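Local coordinates for protein putative polyphosphate kinase 2 (Pseudomonas aeruginosa PAO1, PDB 3CZP) that transfers phosphate from inorganic polyphosphate to AMP to make ADP, and less efficiently to GMP, as a magnesium-dependent homodimer of two-domain subunits, at residues Gln284-Leu287 against Ala288-Arg292; Lys415-Gln418 against Met419-Lys423; Leu181-Gln185 against Ser186-Asp190; Asp274-Lys277 against Glu278-Ala282; Asp444-Asp447 against Gln448-Ala452. All coordinates share one frame; numbering follows the deposited sequence. Where two conformers were deposited one is given.

Contact 1 of 5, residues Gln284-Leu287 against Ala288-Arg292; sequences QARL and AGLIR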
loop_
_atom_site.group_PDB
_atom_site.type_symbol
_atom_site.label_atom_id
_atom_site.label_comp_id
_atom_site.label_asym_id
_atom_site.label_seq_id
_atom_site.Cartn_x
_atom_site.Cartn_y
_atom_site.Cartn_z
ATOM N N GLN A 284 11.963 18.978 25.447
ATOM C CA GLN A 284 12.528 18.541 24.175
ATOM C C GLN A 284 13.748 17.609 24.384
ATOM O O GLN A 284 13.813 16.533 23.757
ATOM C CB GLN A 284 12.859 19.746 23.308
ATOM C CG GLN A 284 11.603 20.477 22.802
ATOM C CD GLN A 284 11.928 21.727 22.022
ATOM O OE1 GLN A 284 12.923 22.403 22.304
ATOM N NE2 GLN A 284 11.094 22.041 21.014
ATOM N N ALA A 285 14.661 17.973 25.291
ATOM C CA ALA A 285 15.815 17.108 25.662
ATOM C C ALA A 285 15.370 15.776 26.270
ATOM O O ALA A 285 15.982 14.704 26.022
ATOM C CB ALA A 285 16.751 17.863 26.644
ATOM N N ARG A 286 14.313 15.841 27.087
ATOM C CA ARG A 286 13.793 14.661 27.787
ATOM C C ARG A 286 13.211 13.726 26.741
ATOM O O ARG A 286 13.503 12.539 26.750
ATOM C CB ARG A 286 12.720 15.078 28.802
ATOM C CG ARG A 286 12.231 13.974 29.719
ATOM C CD ARG A 286 11.229 14.537 30.677
ATOM N NE ARG A 286 10.382 13.519 31.295
ATOM C CZ ARG A 286 9.156 13.757 31.752
ATOM N NH1 ARG A 286 8.601 14.958 31.627
ATOM N NH2 ARG A 286 8.454 12.786 32.306
ATOM N N LEU A 287 12.435 14.275 25.806
ATOM C CA LEU A 287 11.874 13.461 24.707
ATOM C C LEU A 287 12.978 12.849 23.858
ATOM O O LEU A 287 12.921 11.673 23.583
ATOM C CB LEU A 287 10.916 14.246 23.798
ATOM C CG LEU A 287 10.368 13.442 22.580
ATOM C CD1 LEU A 287 9.548 12.258 23.057
ATOM C CD2 LEU A 287 9.551 14.291 21.675
ATOM N N ALA A 288 13.981 13.626 23.460
ATOM C CA ALA A 288 15.056 13.089 22.642
ATOM C C ALA A 288 15.719 11.903 23.369
ATOM O O ALA A 288 16.069 10.881 22.764
ATOM C CB ALA A 288 16.065 14.169 22.364
ATOM N N GLY A 289 15.888 12.029 24.679
ATOM C CA GLY A 289 16.609 10.997 25.419
ATOM C C GLY A 289 15.774 9.752 25.579
ATOM O O GLY A 289 16.288 8.640 25.532
ATOM N N LEU A 290 14.463 9.927 25.751
ATOM C CA LEU A 290 13.539 8.791 25.940
ATOM C C LEU A 290 13.406 7.960 24.693
ATOM O O LEU A 290 13.246 6.742 24.789
ATOM C CB LEU A 290 12.163 9.267 26.398
ATOM C CG LEU A 290 12.086 9.744 27.859
ATOM C CD1 LEU A 290 10.847 10.586 28.066
ATOM C CD2 LEU A 290 12.096 8.567 28.812
ATOM N N ILE A 291 13.418 8.635 23.531
ATOM C CA ILE A 291 13.342 7.995 22.212
ATOM C C ILE A 291 14.613 7.205 21.887
ATOM O O ILE A 291 14.548 6.151 21.247
ATOM C CB ILE A 291 13.075 9.024 21.100
ATOM C CG1 ILE A 291 11.683 9.616 21.245
ATOM C CG2 ILE A 291 13.209 8.399 19.736
ATOM C CD1 ILE A 291 10.631 8.683 21.060
ATOM N N ARG A 292 15.746 7.688 22.393
ATOM C CA ARG A 292 17.066 7.140 22.105
ATOM C C ARG A 292 17.343 6.002 23.091
ATOM O O ARG A 292 18.167 5.149 22.837
ATOM C CB ARG A 292 18.095 8.292 22.165
ATOM C CG ARG A 292 19.594 7.935 22.248
ATOM C CD ARG A 292 20.476 9.125 22.778
ATOM N NE ARG A 292 20.183 10.381 22.049
ATOM C CZ ARG A 292 19.798 11.557 22.581
ATOM N NH1 ARG A 292 19.688 11.725 23.898
ATOM N NH2 ARG A 292 19.539 12.592 21.770
#

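Contact 2 of 5, residues Lys415-Gln418 against Met419-Lys423; sequences KQTQ and MERFK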
loop_
_atom_site.group_PDB
_atom_site.type_symbol
_atom_site.label_atom_id
_atom_site.label_comp_id
_atom_site.label_asym_id
_atom_site.label_seq_id
_atom_site.Cartn_x
_atom_site.Cartn_y
_atom_site.Cartn_z
ATOM N N LYS A 415 -14.210 30.615 22.411
ATOM C CA LYS A 415 -14.730 31.191 21.150
ATOM C C LYS A 415 -14.050 32.514 20.850
ATOM O O LYS A 415 -13.806 32.861 19.693
ATOM C CB LYS A 415 -16.246 31.473 21.248
ATOM C CG LYS A 415 -17.157 30.292 21.542
ATOM C CD LYS A 415 -18.625 30.764 21.619
ATOM C CE LYS A 415 -19.531 29.854 22.449
ATOM N NZ LYS A 415 -20.908 30.495 22.590
ATOM N N GLN A 416 -13.789 33.239 21.933
ATOM C CA GLN A 416 -13.199 34.561 21.922
ATOM C C GLN A 416 -11.755 34.493 21.433
ATOM O O GLN A 416 -11.348 35.295 20.605
ATOM C CB GLN A 416 -13.264 35.191 23.340
ATOM C CG GLN A 416 -14.706 35.624 23.880
ATOM C CD GLN A 416 -15.503 34.466 24.535
ATOM O OE1 GLN A 416 -15.092 33.309 24.493
ATOM N NE2 GLN A 416 -16.625 34.788 25.142
ATOM N N THR A 417 -10.996 33.529 21.943
ATOM C CA THR A 417 -9.604 33.272 21.484
ATOM C C THR A 417 -9.537 32.743 20.042
ATOM O O THR A 417 -8.669 33.137 19.248
ATOM C CB THR A 417 -8.888 32.289 22.434
ATOM O OG1 THR A 417 -8.678 32.945 23.688
ATOM C CG2 THR A 417 -7.552 31.812 21.869
ATOM N N GLN A 418 -10.485 31.897 19.674
ATOM C CA GLN A 418 -10.562 31.465 18.300
ATOM C C GLN A 418 -10.618 32.656 17.382
ATOM O O GLN A 418 -9.848 32.739 16.438
ATOM C CB GLN A 418 -11.799 30.617 18.060
ATOM C CG GLN A 418 -11.664 29.768 16.840
ATOM C CD GLN A 418 -12.863 28.940 16.617
ATOM O OE1 GLN A 418 -13.954 29.480 16.507
ATOM N NE2 GLN A 418 -12.702 27.603 16.584
HETATM N N MSE A 419 -11.529 33.587 17.658
HETATM C CA MSE A 419 -11.724 34.715 16.784
HETATM C C MSE A 419 -10.520 35.661 16.661
HETATM O O MSE A 419 -10.299 36.231 15.580
HETATM C CB MSE A 419 -12.903 35.522 17.275
HETATM C CG MSE A 419 -13.199 36.746 16.476
HETATM SE SE MSE A 419 -14.332 37.752 17.684
HETATM C CE MSE A 419 -13.441 37.410 19.451
ATOM N N GLU A 420 -9.809 35.867 17.774
ATOM C CA GLU A 420 -8.530 36.585 17.801
ATOM C C GLU A 420 -7.571 35.917 16.847
ATOM O O GLU A 420 -6.842 36.578 16.106
ATOM C CB GLU A 420 -7.896 36.513 19.188
ATOM C CG GLU A 420 -8.511 37.425 20.238
ATOM C CD GLU A 420 -7.934 37.143 21.643
ATOM O OE1 GLU A 420 -7.297 36.074 21.861
ATOM O OE2 GLU A 420 -8.107 37.978 22.517
ATOM N N ARG A 421 -7.556 34.591 16.875
ATOM C CA ARG A 421 -6.631 33.866 16.028
ATOM C C ARG A 421 -7.084 33.907 14.562
ATOM O O ARG A 421 -6.248 33.957 13.669
ATOM C CB ARG A 421 -6.430 32.439 16.573
ATOM C CG ARG A 421 -5.786 32.443 17.999
ATOM C CD ARG A 421 -5.248 31.053 18.409
ATOM N NE ARG A 421 -4.616 31.072 19.727
ATOM C CZ ARG A 421 -4.286 29.985 20.415
ATOM N NH1 ARG A 421 -4.478 28.777 19.904
ATOM N NH2 ARG A 421 -3.702 30.087 21.587
ATOM N N PHE A 422 -8.400 33.945 14.325
ATOM C CA PHE A 422 -8.940 34.033 12.959
ATOM C C PHE A 422 -8.628 35.394 12.356
ATOM O O PHE A 422 -8.372 35.490 11.165
ATOM C CB PHE A 422 -10.449 33.766 12.939
ATOM C CG PHE A 422 -10.836 32.291 12.955
ATOM C CD1 PHE A 422 -9.935 31.287 13.301
ATOM C CD2 PHE A 422 -12.145 31.922 12.655
ATOM C CE1 PHE A 422 -10.335 29.944 13.322
ATOM C CE2 PHE A 422 -12.545 30.597 12.675
ATOM C CZ PHE A 422 -11.634 29.602 13.005
ATOM N N LYS A 423 -8.625 36.431 13.180
ATOM C CA LYS A 423 -8.237 37.762 12.734
ATOM C C LYS A 423 -6.718 37.851 12.530
ATOM O O LYS A 423 -6.280 38.343 11.492
ATOM C CB LYS A 423 -8.774 38.847 13.682
ATOM C CG LYS A 423 -10.289 38.823 13.795
ATOM C CD LYS A 423 -10.861 40.056 14.456
ATOM C CE LYS A 423 -10.688 40.061 15.969
ATOM N NZ LYS A 423 -11.252 41.380 16.519
#

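Contact 3 of 5, residues Leu181-Gln185 against Ser186-Asp190; sequences LDWKQ and SEVYD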
loop_
_atom_site.group_PDB
_atom_site.type_symbol
_atom_site.label_atom_id
_atom_site.label_comp_id
_atom_site.label_asym_id
_atom_site.label_seq_id
_atom_site.Cartn_x
_atom_site.Cartn_y
_atom_site.Cartn_z
ATOM N N LEU A 181 0.727 -28.655 12.311
ATOM C CA LEU A 181 0.306 -29.720 13.257
ATOM C C LEU A 181 0.486 -31.130 12.661
ATOM O O LEU A 181 0.282 -31.332 11.449
ATOM C CB LEU A 181 -1.176 -29.554 13.660
ATOM C CG LEU A 181 -1.637 -28.370 14.514
ATOM C CD1 LEU A 181 -3.161 -28.387 14.608
ATOM C CD2 LEU A 181 -0.982 -28.368 15.908
ATOM N N ASP A 182 0.857 -32.092 13.516
ATOM C CA ASP A 182 0.988 -33.504 13.116
ATOM C C ASP A 182 -0.352 -34.188 13.317
ATOM O O ASP A 182 -0.665 -34.657 14.407
ATOM C CB ASP A 182 2.079 -34.224 13.935
ATOM C CG ASP A 182 2.321 -35.681 13.479
ATOM O OD1 ASP A 182 1.538 -36.233 12.666
ATOM O OD2 ASP A 182 3.317 -36.278 13.939
ATOM N N TRP A 183 -1.113 -34.262 12.247
ATOM C CA TRP A 183 -2.425 -34.837 12.300
ATOM C C TRP A 183 -2.439 -36.360 12.479
ATOM O O TRP A 183 -3.474 -36.928 12.698
ATOM C CB TRP A 183 -3.228 -34.379 11.095
ATOM C CG TRP A 183 -3.573 -32.925 11.131
ATOM C CD1 TRP A 183 -2.821 -31.906 10.701
ATOM C CD2 TRP A 183 -4.763 -32.352 11.646
ATOM N NE1 TRP A 183 -3.451 -30.735 10.903
ATOM C CE2 TRP A 183 -4.660 -30.982 11.484
ATOM C CE3 TRP A 183 -5.902 -32.870 12.231
ATOM C CZ2 TRP A 183 -5.641 -30.125 11.891
ATOM C CZ3 TRP A 183 -6.866 -32.027 12.618
ATOM C CH2 TRP A 183 -6.741 -30.672 12.445
ATOM N N LYS A 184 -1.274 -37.001 12.412
ATOM C CA LYS A 184 -1.144 -38.439 12.690
ATOM C C LYS A 184 -1.374 -38.772 14.162
ATOM O O LYS A 184 -1.850 -39.851 14.500
ATOM C CB LYS A 184 0.230 -38.976 12.286
ATOM C CG LYS A 184 0.514 -38.978 10.816
ATOM C CD LYS A 184 1.906 -39.502 10.484
ATOM C CE LYS A 184 2.101 -39.493 8.967
ATOM N NZ LYS A 184 3.441 -39.966 8.545
ATOM N N GLN A 185 -1.021 -37.830 15.023
ATOM C CA GLN A 185 -1.277 -37.954 16.436
ATOM C C GLN A 185 -2.756 -37.756 16.725
ATOM O O GLN A 185 -3.356 -36.776 16.343
ATOM C CB GLN A 185 -0.425 -36.950 17.202
ATOM C CG GLN A 185 0.938 -37.476 17.540
ATOM C CD GLN A 185 2.068 -36.542 17.166
ATOM O OE1 GLN A 185 2.947 -36.903 16.397
ATOM N NE2 GLN A 185 2.063 -35.345 17.726
ATOM N N SER A 186 -3.320 -38.735 17.400
ATOM C CA SER A 186 -4.742 -38.804 17.770
ATOM C C SER A 186 -5.154 -37.587 18.591
ATOM O O SER A 186 -6.219 -37.039 18.381
ATOM C CB SER A 186 -5.015 -40.088 18.586
ATOM O OG SER A 186 -6.395 -40.214 18.910
ATOM N N GLU A 187 -4.309 -37.229 19.558
ATOM C CA GLU A 187 -4.522 -36.062 20.426
ATOM C C GLU A 187 -4.694 -34.759 19.640
ATOM O O GLU A 187 -5.512 -33.918 20.029
ATOM C CB GLU A 187 -3.378 -35.927 21.465
ATOM C CG GLU A 187 -1.955 -36.200 20.898
ATOM C CD GLU A 187 -0.822 -35.608 21.736
ATOM O OE1 GLU A 187 -0.309 -34.532 21.349
ATOM O OE2 GLU A 187 -0.432 -36.228 22.760
ATOM N N VAL A 188 -3.944 -34.592 18.542
ATOM C CA VAL A 188 -4.049 -33.384 17.713
ATOM C C VAL A 188 -5.509 -33.199 17.311
ATOM O O VAL A 188 -6.113 -32.229 17.743
ATOM C CB VAL A 188 -3.102 -33.405 16.480
ATOM C CG1 VAL A 188 -3.412 -32.286 15.528
ATOM C CG2 VAL A 188 -1.640 -33.317 16.935
ATOM N N TYR A 189 -6.087 -34.148 16.570
ATOM C CA TYR A 189 -7.525 -34.058 16.161
ATOM C C TYR A 189 -8.487 -33.758 17.356
ATOM O O TYR A 189 -9.312 -32.834 17.343
ATOM C CB TYR A 189 -7.952 -35.367 15.438
ATOM C CG TYR A 189 -9.392 -35.332 14.968
ATOM C CD1 TYR A 189 -9.717 -34.864 13.709
ATOM C CD2 TYR A 189 -10.433 -35.699 15.805
ATOM C CE1 TYR A 189 -11.068 -34.775 13.282
ATOM C CE2 TYR A 189 -11.756 -35.626 15.387
ATOM C CZ TYR A 189 -12.060 -35.165 14.122
ATOM O OH TYR A 189 -13.365 -35.075 13.724
ATOM N N ASP A 190 -8.362 -34.560 18.409
ATOM C CA ASP A 190 -9.250 -34.423 19.553
ATOM C C ASP A 190 -9.203 -33.006 20.122
ATOM O O ASP A 190 -10.241 -32.448 20.466
ATOM C CB ASP A 190 -8.898 -35.451 20.635
ATOM C CG ASP A 190 -9.207 -36.886 20.203
ATOM O OD1 ASP A 190 -9.709 -37.111 19.074
ATOM O OD2 ASP A 190 -8.902 -37.801 20.985
#

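Contact 4 of 5, residues Asp274-Lys277 against Glu278-Ala282; sequences DAYK and EQLAA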
loop_
_atom_site.group_PDB
_atom_site.type_symbol
_atom_site.label_atom_id
_atom_site.label_comp_id
_atom_site.label_asym_id
_atom_site.label_seq_id
_atom_site.Cartn_x
_atom_site.Cartn_y
_atom_site.Cartn_z
ATOM N N ASP A 274 10.062 33.419 29.746
ATOM C CA ASP A 274 11.260 32.765 30.281
ATOM C C ASP A 274 10.991 31.313 30.804
ATOM O O ASP A 274 11.788 30.326 30.526
ATOM C CB ASP A 274 11.918 33.653 31.317
ATOM C CG ASP A 274 12.620 34.861 30.657
ATOM O OD1 ASP A 274 13.810 34.729 30.211
ATOM O OD2 ASP A 274 11.984 35.947 30.581
ATOM N N ALA A 275 9.868 31.145 31.524
ATOM C CA ALA A 275 9.489 29.833 32.028
ATOM C C ALA A 275 9.246 28.883 30.831
ATOM O O ALA A 275 9.616 27.742 30.886
ATOM C CB ALA A 275 8.252 29.911 32.920
ATOM N N TYR A 276 8.675 29.402 29.745
ATOM C CA TYR A 276 8.465 28.637 28.525
ATOM C C TYR A 276 9.762 28.186 27.904
ATOM O O TYR A 276 9.882 27.051 27.547
ATOM C CB TYR A 276 7.666 29.462 27.514
ATOM C CG TYR A 276 7.618 28.890 26.114
ATOM C CD1 TYR A 276 6.840 27.756 25.807
ATOM C CD2 TYR A 276 8.324 29.487 25.088
ATOM C CE1 TYR A 276 6.795 27.249 24.505
ATOM C CE2 TYR A 276 8.289 28.982 23.814
ATOM C CZ TYR A 276 7.527 27.858 23.530
ATOM O OH TYR A 276 7.499 27.414 22.240
ATOM N N LYS A 277 10.759 29.051 27.783
ATOM C CA LYS A 277 11.917 28.654 26.976
ATOM C C LYS A 277 12.745 27.587 27.685
ATOM O O LYS A 277 13.279 26.695 27.029
ATOM C CB LYS A 277 12.733 29.871 26.535
ATOM C CG LYS A 277 11.833 30.911 25.870
ATOM C CD LYS A 277 12.463 31.690 24.721
ATOM C CE LYS A 277 11.596 32.961 24.382
ATOM N NZ LYS A 277 10.106 32.636 24.234
ATOM N N GLU A 278 12.810 27.669 29.017
ATOM C CA GLU A 278 13.542 26.714 29.844
ATOM C C GLU A 278 12.822 25.378 29.827
ATOM O O GLU A 278 13.424 24.342 29.554
ATOM C CB GLU A 278 13.666 27.211 31.301
ATOM C CG GLU A 278 14.465 28.530 31.473
ATOM C CD GLU A 278 14.782 28.891 32.948
ATOM O OE1 GLU A 278 14.888 27.955 33.775
ATOM O OE2 GLU A 278 14.950 30.097 33.276
ATOM N N GLN A 279 11.519 25.432 30.105
ATOM C CA GLN A 279 10.681 24.239 30.165
ATOM C C GLN A 279 10.594 23.589 28.797
ATOM O O GLN A 279 10.740 22.381 28.703
ATOM C CB GLN A 279 9.276 24.567 30.692
ATOM C CG GLN A 279 9.207 24.868 32.191
ATOM C CD GLN A 279 7.788 25.158 32.660
ATOM O OE1 GLN A 279 6.822 24.535 32.213
ATOM N NE2 GLN A 279 7.659 26.121 33.557
ATOM N N LEU A 280 10.373 24.371 27.741
ATOM C CA LEU A 280 10.356 23.822 26.377
ATOM C C LEU A 280 11.675 23.085 26.097
ATOM O O LEU A 280 11.670 21.956 25.644
ATOM C CB LEU A 280 10.124 24.925 25.344
ATOM C CG LEU A 280 9.986 24.510 23.877
ATOM C CD1 LEU A 280 8.645 23.883 23.682
ATOM C CD2 LEU A 280 10.197 25.716 22.879
ATOM N N ALA A 281 12.794 23.735 26.393
ATOM C CA ALA A 281 14.137 23.142 26.236
ATOM C C ALA A 281 14.325 21.851 27.057
ATOM O O ALA A 281 14.885 20.871 26.572
ATOM C CB ALA A 281 15.229 24.192 26.616
ATOM N N ALA A 282 13.877 21.871 28.308
ATOM C CA ALA A 282 13.995 20.689 29.170
ATOM C C ALA A 282 13.186 19.526 28.596
ATOM O O ALA A 282 13.671 18.388 28.506
ATOM C CB ALA A 282 13.542 21.008 30.616
#

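Contact 5 of 5, residues Asp444-Asp447 against Gln448-Ala452; sequences DKWD and QYVDA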
loop_
_atom_site.group_PDB
_atom_site.type_symbol
_atom_site.label_atom_id
_atom_site.label_comp_id
_atom_site.label_asym_id
_atom_site.label_seq_id
_atom_site.Cartn_x
_atom_site.Cartn_y
_atom_site.Cartn_z
ATOM N N ASP A 444 -20.151 28.524 14.065
ATOM C CA ASP A 444 -21.583 28.595 14.430
ATOM C C ASP A 444 -22.155 27.209 14.834
ATOM O O ASP A 444 -23.345 27.090 15.127
ATOM C CB ASP A 444 -22.420 29.199 13.275
ATOM C CG ASP A 444 -21.961 30.625 12.851
ATOM O OD1 ASP A 444 -20.950 31.154 13.379
ATOM O OD2 ASP A 444 -22.621 31.212 11.958
ATOM N N LYS A 445 -21.288 26.183 14.820
ATOM C CA LYS A 445 -21.632 24.829 15.261
ATOM C C LYS A 445 -20.878 24.488 16.553
ATOM O O LYS A 445 -20.771 23.330 16.922
ATOM C CB LYS A 445 -21.295 23.787 14.173
ATOM C CG LYS A 445 -22.005 23.976 12.821
ATOM C CD LYS A 445 -21.701 22.826 11.833
ATOM C CE LYS A 445 -22.838 21.800 11.720
ATOM N NZ LYS A 445 -24.037 22.321 10.962
ATOM N N TRP A 446 -20.390 25.512 17.255
ATOM C CA TRP A 446 -19.559 25.352 18.472
ATOM C C TRP A 446 -20.051 24.422 19.618
ATOM O O TRP A 446 -19.270 23.600 20.134
ATOM C CB TRP A 446 -19.277 26.724 19.074
ATOM C CG TRP A 446 -18.299 26.674 20.228
ATOM C CD1 TRP A 446 -18.575 26.375 21.540
ATOM C CD2 TRP A 446 -16.905 26.943 20.164
ATOM N NE1 TRP A 446 -17.421 26.425 22.291
ATOM C CE2 TRP A 446 -16.383 26.778 21.472
ATOM C CE3 TRP A 446 -16.047 27.322 19.138
ATOM C CZ2 TRP A 446 -15.054 26.980 21.771
ATOM C CZ3 TRP A 446 -14.721 27.514 19.440
ATOM C CH2 TRP A 446 -14.234 27.344 20.745
ATOM N N ASP A 447 -21.307 24.579 20.044
ATOM C CA ASP A 447 -21.845 23.749 21.129
ATOM C C ASP A 447 -22.060 22.288 20.691
ATOM O O ASP A 447 -22.149 21.399 21.566
ATOM C CB ASP A 447 -23.130 24.338 21.761
ATOM C CG ASP A 447 -22.843 25.305 22.942
ATOM O OD1 ASP A 447 -21.676 25.685 23.161
ATOM O OD2 ASP A 447 -23.788 25.707 23.672
ATOM N N GLN A 448 -22.154 22.041 19.370
ATOM C CA GLN A 448 -22.171 20.650 18.836
ATOM C C GLN A 448 -20.817 19.981 19.023
ATOM O O GLN A 448 -20.743 18.763 19.245
ATOM C CB GLN A 448 -22.566 20.591 17.352
ATOM C CG GLN A 448 -24.037 20.956 17.013
ATOM C CD GLN A 448 -24.330 20.924 15.488
ATOM O OE1 GLN A 448 -24.353 21.961 14.831
ATOM N NE2 GLN A 448 -24.535 19.731 14.937
ATOM N N TYR A 449 -19.730 20.743 18.922
ATOM C CA TYR A 449 -18.413 20.139 19.204
ATOM C C TYR A 449 -18.221 19.931 20.694
ATOM O O TYR A 449 -17.584 18.965 21.090
ATOM C CB TYR A 449 -17.254 20.909 18.563
ATOM C CG TYR A 449 -17.118 20.610 17.077
ATOM C CD1 TYR A 449 -17.872 21.319 16.119
ATOM C CD2 TYR A 449 -16.267 19.592 16.630
ATOM C CE1 TYR A 449 -17.761 21.029 14.741
ATOM C CE2 TYR A 449 -16.157 19.290 15.278
ATOM C CZ TYR A 449 -16.888 19.995 14.336
ATOM O OH TYR A 449 -16.758 19.656 13.001
ATOM N N VAL A 450 -18.793 20.789 21.523
ATOM C CA VAL A 450 -18.665 20.637 22.976
ATOM C C VAL A 450 -19.346 19.330 23.394
ATOM O O VAL A 450 -18.735 18.470 24.071
ATOM C CB VAL A 450 -19.246 21.857 23.762
ATOM C CG1 VAL A 450 -19.129 21.635 25.266
ATOM C CG2 VAL A 450 -18.518 23.149 23.386
ATOM N N ASP A 451 -20.578 19.138 22.918
ATOM C CA ASP A 451 -21.322 17.914 23.233
ATOM C C ASP A 451 -20.587 16.685 22.730
ATOM O O ASP A 451 -20.494 15.693 23.437
ATOM C CB ASP A 451 -22.723 17.919 22.630
ATOM C CG ASP A 451 -23.654 18.825 23.355
ATOM O OD1 ASP A 451 -23.416 19.161 24.546
ATOM O OD2 ASP A 451 -24.645 19.212 22.713
ATOM N N ALA A 452 -20.056 16.773 21.521
ATOM C CA ALA A 452 -19.332 15.667 20.892
ATOM C C ALA A 452 -17.960 15.338 21.506
ATOM O O ALA A 452 -17.561 14.150 21.640
ATOM C CB ALA A 452 -19.207 15.952 19.374
#

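Contact 1 of 5, residues Gln284-Leu287 against Ala288-Arg292
Leu287 with Ile291 and Arg286 with Leu290 are i to i+4 neighbours within one alpha-helix, near the C-terminal end of helix 273-292 in the second PPK2 domain, which has the parallel-sheet architecture of P-loop kinases. Four consecutive backbone bonds carry the helix across the join. They run from Ala288 N to Gln284 O (2.9 Å), Gly289 N to Ala285 O, Leu290 N to Arg286 O, and Ile291 N to Leu287 O (3.1 Å). Leu287 and Ile291, both buried, lie side by side and point the same way, with CD1 of Leu287 3.8 Å from CG1 of Ile291. Leu287 also packs on Asn487 and Ile490 of helix 475-496, while Ile291 reaches Phe296 and Gln328. Arg286 runs out extended from CG to NE, its CG anti to the backbone N (chi1 -172°). Its guanidinium thereby reaches helix 475-496, where NE and NH2 form salt bridges with Glu491 and Asp488, and NH1 forms one with Glu283 on its own helix. Three carboxylates thus hold its charged end and would be expected to stabilise the positive charge. Leu290 lies alongside the aliphatic base of this arginine: its CD1 is 4.0 Å from Arg286 CG and 3.5 Å from Arg286 O.

Contact 2 of 5, residues Lys415-Gln418 against Met419-Lys423
Backbone bonds between Phe422 N and Gln418 O (2.8 Å) and between Arg421 N and Thr417 O (3.0 Å) are the shorter of four i to i+4 links in the first turns of helix 415-427; Met419 to Lys415 and Glu420 to Gln416 complete the set. The Gln418 amide is held at both ends, OE1 by Arg443 and NE2 by the carbonyl of Asp309. Fixed in this way, it stacks on Phe422 with amide and ring planes 11° apart, and its CG makes a CH-pi contact over one ring face, 4.0 Å from the centroid. The Thr417 methyl, CG2, sits over one face of the Arg421 guanidinium, 3.7 Å from NE, while that group's NH2 and NH1 bond to the carbonyls of Ala472 and Ala310. On another side of the helix, the selenomethionine at Met419 bends back at chi3 (39°), bringing CE to 3.2 Å from Gln416 O. Helix 415-427 directly follows strand 404-412, and through Lys415 and Gln418 it rests on Trp446 of helix 446-460.

Contact 3 of 5, residues Leu181-Gln185 against Ser186-Asp190
Val188, in the first turn of helix 186-203, packs back against the turn that leads into the helix, and apolar contacts dominate. Its CG1 lies over one face of the Trp183 indole, a CH-pi contact 4.3 Å from the centroid of the six-membered ring and 17° off its normal. The same methyl is 4.0 Å from Leu181 CB. With CG1 anti to the backbone N (chi1 170°), the other branch, CG2, is directed at the turn backbone, 3.8 Å from Gln185 CB and only 3.0 Å from Asp182 O, a tight approach for a methyl. Farther along the indole, CZ3 of Trp183 approaches CD1 of Tyr189 at 4.2 Å.

The polar contacts shape the turn. OD1 of Asp182 accepts from Lys184 N at 2.9 Å, the donor lying on its anti side and well out of the carboxylate plane. Gln185 N bonds to Asp182 O at 3.3 Å, closing a type I beta turn. At the helix start, Val188 N reaches Gln185 O in a weak bond, bent to 128°. Outside the two segments, Trp183 NE1 is bonded to Ser179, Tyr189 OH to the carbonyl of Leu156 and Ser186 OG to Lys158.

An Asx turn inside a type I beta turn, with Gln185 in the N-cap position, thus starts helix 186-203 of the first PPK2 domain, the one that appears catalytically inactive, with Val188 packed against both Leu181 and the Trp183 indole face.

Contact 4 of 5, residues Asp274-Lys277 against Glu278-Ala282
Tyr276 overlaps Leu280 one helical turn further on, the two side chains lying side by side and pointing the same way in helix 273-292. Leu280 CD2 sits against the phenol end, 3.5 Å from Tyr276 CZ and 3.3 Å from OH, and CB lies over one ring face toward its rim. Both residues have CG anti to the backbone N (chi1 168° for Tyr276), which sends ring and isobutyl group off the same side of the helix. Beneath them, Leu280 N bonds to Tyr276 O at 2.7 Å, one of four successive i to i+4 bonds. Gln279 leans back along its own turn, with CG 3.2 Å from Ala275 O and NE2 3.9 Å from Ala275 CB. Tyr276 and Leu280 both touch Arg319 of helix 313-321, and helix 475-496 packs on the same side. There the Tyr276 hydroxyl bonds to Arg479 and Gln279 OE1 to Arg484. The face turned to helix 475-496 therefore combines an apolar overlap with polar ends directed to arginines, whose positive charge would probably polarise the phenol O-H and the amide carbonyl.

Contact 5 of 5, residues Asp444-Asp447 against Gln448-Ala452
Lys445 O receives two weak backbone bonds, from Gln448 N (3.1 Å) and Tyr449 N (3.4 Å), as the chain winds into helix 446-460 with Lys445 at the N-cap position. The next turn is more regular: Val450 N bonds to Trp446 O at 3.2 Å and Asp451 N to Asp447 O at 3.1 Å with an N-H...O angle of 166°. The helix belongs to the second PPK2 domain and leads towards the last strand of its parallel sheet, 467-471. Among the side chains, Trp446 and Val450 meet through the valine's CG2, which is 3.6 Å from NE1 and 3.7 Å from CD1 of the indole. That branch is anti to the carbonyl carbon, since CG1 takes the place opposite the backbone N (chi1 178°). Lys445 has two conformers; in one, its CE comes to 3.5 Å from Gln448 OE1. Tyr449 brings CD1 to Lys445 O, which lies at the edge of its ring, and packs on Val373 and Ile376 of helix 370-377. Asp451 OD1 forms a salt bridge with Arg259.

Along the chain the order is contact 3, then 4, 1, 2 and 5. Contact 3 alone belongs to the first PPK2 domain, its centre about 70 Å from that of contact 2 and on the opposite side of the chain's centre. The other four lie in the second domain. Contacts 4 and 1 follow one another on helix 273-292, with centres about 15 Å apart, and both turn side chains to helix 475-496, so helices 273-292 and 475-496 pack along much of their length. Contacts 2 and 5 occupy successive helices, 415-427 and 446-460, in the chain between strands 404-412 and 467-471, and touch each other directly, with centres about 16 Å apart.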